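Local coordinates for extracellular solute-binding protein, family 5 (Chelativorans sp., PDB 6WM6) that binds EDTA and related aminopolycarboxylates in the periplasm, probably delivering them to an ABC transporter for uptake, at residues K402-G414 / G433-T445. Sequence-based numbering, arbitrary orientation.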
loop_
_atom_site.group_PDB
_atom_site.type_symbol
_atom_site.label_atom_id
_atom_site.label_comp_id
_atom_site.label_asym_id
_atom_site.label_seq_id
_atom_site.Cartn_x
_atom_site.Cartn_y
_atom_site.Cartn_z
ATOM N N LYS A 402 1.490 28.747 -31.011
ATOM C CA LYS A 402 0.120 28.605 -30.511
ATOM C C LYS A 402 0.119 28.581 -28.980
ATOM O O LYS A 402 0.972 27.934 -28.366
ATOM C CB LYS A 402 -0.476 27.292 -31.017
ATOM C CG LYS A 402 -1.915 27.041 -30.576
ATOM C CD LYS A 402 -2.491 25.785 -31.231
ATOM C CE LYS A 402 -3.965 25.597 -30.888
ATOM N NZ LYS A 402 -4.589 24.476 -31.651
ATOM N N PRO A 403 -0.830 29.259 -28.332
ATOM C CA PRO A 403 -0.861 29.227 -26.864
ATOM C C PRO A 403 -0.936 27.793 -26.355
ATOM O O PRO A 403 -1.670 26.962 -26.897
ATOM C CB PRO A 403 -2.126 30.013 -26.523
ATOM C CG PRO A 403 -2.304 30.945 -27.699
ATOM C CD PRO A 403 -1.873 30.135 -28.890
ATOM N N VAL A 404 -0.143 27.506 -25.323
ATOM C CA VAL A 404 -0.272 26.231 -24.626
ATOM C C VAL A 404 -1.651 26.168 -23.982
ATOM O O VAL A 404 -2.139 27.145 -23.389
ATOM C CB VAL A 404 0.841 26.080 -23.583
ATOM C CG1 VAL A 404 0.636 24.803 -22.777
ATOM C CG2 VAL A 404 2.215 26.043 -24.268
ATOM N N SER A 405 -2.303 25.017 -24.120
ATOM C CA SER A 405 -3.625 24.838 -23.548
ATOM C C SER A 405 -3.589 24.955 -22.025
ATOM O O SER A 405 -2.569 24.715 -21.378
ATOM C CB SER A 405 -4.156 23.456 -23.908
ATOM O OG SER A 405 -4.315 23.324 -25.311
ATOM N N THR A 406 -4.751 25.315 -21.465
ATOM C CA THR A 406 -4.945 25.204 -20.019
ATOM C C THR A 406 -4.721 23.755 -19.601
ATOM O O THR A 406 -5.228 22.822 -20.241
ATOM C CB THR A 406 -6.341 25.660 -19.647
ATOM O OG1 THR A 406 -6.487 27.055 -19.977
ATOM C CG2 THR A 406 -6.607 25.467 -18.175
ATOM N N LEU A 407 -3.933 23.563 -18.542
ATOM C CA LEU A 407 -3.558 22.233 -18.096
ATOM C C LEU A 407 -4.634 21.641 -17.208
ATOM O O LEU A 407 -5.121 22.299 -16.284
ATOM C CB LEU A 407 -2.253 22.315 -17.331
ATOM C CG LEU A 407 -1.077 22.931 -18.095
ATOM C CD1 LEU A 407 0.144 22.981 -17.198
ATOM C CD2 LEU A 407 -0.783 22.147 -19.355
ATOM N N ARG A 408 -4.969 20.384 -17.462
ATOM C CA ARG A 408 -5.959 19.657 -16.672
ATOM C C ARG A 408 -5.216 18.931 -15.558
ATOM O O ARG A 408 -4.431 18.020 -15.826
ATOM C CB ARG A 408 -6.698 18.665 -17.559
ATOM C CG ARG A 408 -7.530 19.350 -18.647
ATOM C CD ARG A 408 -7.756 18.414 -19.840
ATOM N NE ARG A 408 -6.513 17.984 -20.463
ATOM C CZ ARG A 408 -6.421 17.016 -21.376
ATOM N NH1 ARG A 408 -7.504 16.380 -21.770
ATOM N NH2 ARG A 408 -5.237 16.691 -21.892
ATOM N N LEU A 409 -5.452 19.358 -14.313
ATOM C CA LEU A 409 -4.817 18.789 -13.127
ATOM C C LEU A 409 -5.899 18.096 -12.324
ATOM O O LEU A 409 -6.759 18.755 -11.746
ATOM C CB LEU A 409 -4.119 19.887 -12.336
ATOM C CG LEU A 409 -3.598 19.556 -10.935
ATOM C CD1 LEU A 409 -2.887 18.225 -10.877
ATOM C CD2 LEU A 409 -2.679 20.687 -10.478
ATOM N N SER A 410 -5.889 16.769 -12.341
ATOM C CA SER A 410 -6.900 15.974 -11.663
ATOM C C SER A 410 -6.340 15.315 -10.406
ATOM O O SER A 410 -5.126 15.125 -10.242
ATOM C CB SER A 410 -7.509 14.925 -12.595
ATOM O OG SER A 410 -6.554 13.969 -13.006
ATOM N N PHE A 411 -7.256 14.967 -9.504
ATOM C CA PHE A 411 -6.886 14.304 -8.263
ATOM C C PHE A 411 -8.132 13.657 -7.676
ATOM O O PHE A 411 -9.238 14.174 -7.845
ATOM C CB PHE A 411 -6.267 15.294 -7.268
ATOM C CG PHE A 411 -7.042 16.562 -7.088
ATOM C CD1 PHE A 411 -6.818 17.630 -7.942
ATOM C CD2 PHE A 411 -7.973 16.693 -6.078
ATOM C CE1 PHE A 411 -7.514 18.808 -7.788
ATOM C CE2 PHE A 411 -8.684 17.881 -5.922
ATOM C CZ PHE A 411 -8.442 18.936 -6.779
ATOM N N PRO A 412 -7.984 12.524 -6.999
ATOM C CA PRO A 412 -9.146 11.819 -6.453
ATOM C C PRO A 412 -9.680 12.542 -5.232
ATOM O O PRO A 412 -8.956 13.305 -4.575
ATOM C CB PRO A 412 -8.557 10.450 -6.080
ATOM C CG PRO A 412 -7.128 10.741 -5.734
ATOM C CD PRO A 412 -6.713 11.829 -6.715
ATOM N N PRO A 413 -10.933 12.309 -4.870
ATOM C CA PRO A 413 -11.472 12.906 -3.643
ATOM C C PRO A 413 -11.002 12.164 -2.399
ATOM O O PRO A 413 -10.476 11.052 -2.463
ATOM C CB PRO A 413 -12.987 12.767 -3.821
ATOM C CG PRO A 413 -13.153 11.580 -4.706
ATOM C CD PRO A 413 -11.938 11.537 -5.620
ATOM N N GLY A 414 -11.153 12.837 -1.261
ATOM C CA GLY A 414 -10.865 12.258 0.033
ATOM C C GLY A 414 -9.515 12.585 0.626
ATOM O O GLY A 414 -9.176 12.034 1.683
ATOM N N GLY A 433 3.341 31.481 -17.407
ATOM C CA GLY A 433 2.317 31.691 -18.409
ATOM C C GLY A 433 1.370 30.533 -18.584
ATOM O O GLY A 433 0.709 30.432 -19.619
ATOM N N LEU A 434 1.310 29.625 -17.606
ATOM C CA LEU A 434 0.437 28.461 -17.649
ATOM C C LEU A 434 -0.761 28.650 -16.736
ATOM O O LEU A 434 -0.679 29.285 -15.684
ATOM C CB LEU A 434 1.215 27.224 -17.187
ATOM C CG LEU A 434 2.346 26.819 -18.136
ATOM C CD1 LEU A 434 3.247 25.783 -17.464
ATOM C CD2 LEU A 434 1.781 26.255 -19.426
ATOM N N LYS A 435 -1.895 28.104 -17.178
ATOM C CA LYS A 435 -3.122 28.080 -16.394
ATOM C C LYS A 435 -3.496 26.628 -16.132
ATOM O O LYS A 435 -3.046 25.718 -16.829
ATOM C CB LYS A 435 -4.268 28.752 -17.139
ATOM C CG LYS A 435 -4.041 30.222 -17.450
ATOM C CD LYS A 435 -5.062 30.724 -18.466
ATOM C CE LYS A 435 -4.701 32.109 -18.982
ATOM N NZ LYS A 435 -5.395 32.442 -20.260
ATOM N N THR A 436 -4.331 26.412 -15.126
ATOM C CA THR A 436 -4.797 25.082 -14.810
ATOM C C THR A 436 -6.304 25.049 -14.618
ATOM O O THR A 436 -6.945 26.064 -14.311
ATOM C CB THR A 436 -4.157 24.521 -13.544
ATOM O OG1 THR A 436 -4.699 25.193 -12.403
ATOM C CG2 THR A 436 -2.657 24.703 -13.597
ATOM N N ASP A 437 -6.861 23.866 -14.847
ATOM C CA ASP A 437 -8.232 23.531 -14.483
ATOM C C ASP A 437 -8.143 22.389 -13.483
ATOM O O ASP A 437 -7.568 21.340 -13.790
ATOM C CB ASP A 437 -9.041 23.075 -15.700
ATOM C CG ASP A 437 -9.600 24.238 -16.508
ATOM O OD1 ASP A 437 -9.702 25.356 -15.963
ATOM O OD2 ASP A 437 -9.946 24.019 -17.685
ATOM N N LEU A 438 -8.665 22.608 -12.278
ATOM C CA LEU A 438 -8.587 21.613 -11.216
ATOM C C LEU A 438 -9.810 20.710 -11.302
ATOM O O LEU A 438 -10.941 21.195 -11.279
ATOM C CB LEU A 438 -8.512 22.294 -9.851
ATOM C CG LEU A 438 -7.307 23.226 -9.670
ATOM C CD1 LEU A 438 -7.221 23.734 -8.236
ATOM C CD2 LEU A 438 -6.001 22.555 -10.073
ATOM N N LEU A 439 -9.574 19.399 -11.428
ATOM C CA LEU A 439 -10.623 18.422 -11.687
ATOM C C LEU A 439 -10.588 17.305 -10.664
ATOM O O LEU A 439 -9.519 16.791 -10.322
ATOM C CB LEU A 439 -10.474 17.842 -13.099
ATOM C CG LEU A 439 -10.418 18.906 -14.191
ATOM C CD1 LEU A 439 -9.862 18.308 -15.475
ATOM C CD2 LEU A 439 -11.781 19.534 -14.450
ATOM N N THR A 440 -11.759 16.896 -10.195
ATOM C CA THR A 440 -11.817 15.859 -9.167
ATOM C C THR A 440 -13.134 15.103 -9.315
ATOM O O THR A 440 -13.729 15.081 -10.397
ATOM C CB THR A 440 -11.552 16.485 -7.786
ATOM O OG1 THR A 440 -11.403 15.455 -6.786
ATOM C CG2 THR A 440 -12.687 17.429 -7.396
ATOM N N GLY A 441 -13.545 14.439 -8.250
ATOM C CA GLY A 441 -14.732 13.601 -8.281
ATOM C C GLY A 441 -14.394 12.137 -8.504
ATOM O O GLY A 441 -13.231 11.753 -8.648
ATOM N N PRO A 442 -15.420 11.284 -8.551
ATOM C CA PRO A 442 -15.164 9.839 -8.650
ATOM C C PRO A 442 -14.549 9.399 -9.964
ATOM O O PRO A 442 -13.964 8.310 -10.017
ATOM C CB PRO A 442 -16.559 9.220 -8.464
ATOM C CG PRO A 442 -17.488 10.282 -8.972
ATOM C CD PRO A 442 -16.863 11.595 -8.553
ATOM N N ASN A 443 -14.672 10.186 -11.030
ATOM C CA ASN A 443 -14.042 9.849 -12.298
ATOM C C ASN A 443 -12.593 10.325 -12.384
ATOM O O ASN A 443 -11.942 10.099 -13.408
ATOM C CB ASN A 443 -14.847 10.430 -13.468
ATOM C CG ASN A 443 -16.137 9.665 -13.727
ATOM O OD1 ASN A 443 -16.162 8.436 -13.683
ATOM N ND2 ASN A 443 -17.210 10.395 -13.998
ATOM N N ALA A 444 -12.068 10.951 -11.328
ATOM C CA ALA A 444 -10.705 11.462 -11.312
ATOM C C ALA A 444 -9.741 10.513 -10.619
ATOM O O ALA A 444 -8.701 10.943 -10.106
ATOM C CB ALA A 444 -10.662 12.838 -10.644
ATOM N N THR A 445 -10.044 9.224 -10.602
ATOM C CA THR A 445 -9.165 8.232 -10.010
ATOM C C THR A 445 -8.130 7.756 -11.023
ATOM O O THR A 445 -8.252 7.969 -12.234
ATOM C CB THR A 445 -9.968 7.027 -9.537
ATOM O OG1 THR A 445 -10.660 6.471 -10.661
ATOM C CG2 THR A 445 -10.971 7.429 -8.455
HETATM O O HOH W 1 -1.801 27.061 -19.748
#
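The F411 ring lies with one face over the end of the 436-439 strand: L439 O sits 3.7 Å above its plane, offset toward the rim, and T440 CB makes a CH-pi contact 4.1 Å from the centroid. L438 CB meets the ring at its edge, near CE1. With chi1 at 48°, CG stands between backbone N and carbonyl carbon, which folds the ring back over the neighbouring strand, although the side chain sets out away from that strand. The backbone of F411 is gripped too: its N donates to L439 O, and its O accepts from T440 OG1 at 2.7 Å. Replacing F411 by an alanine would probably leave T440 CB without its aromatic face and open a gap beside L438. Toward the start of the strands, L409 and L438 lie side by side, CD2 to CD2 at 3.8 Å, while on the opposite face of the sheet L439 CD1 rests against R408 CB. The strands run parallel: L407 and L409 donate N-H to K435 O and D437 O, and their carbonyls accept from D437 N and L439 N. Helix 416-429 links the two strands and covers the L438 face, completing a beta-alpha-beta unit of the periplasmic binding protein fold.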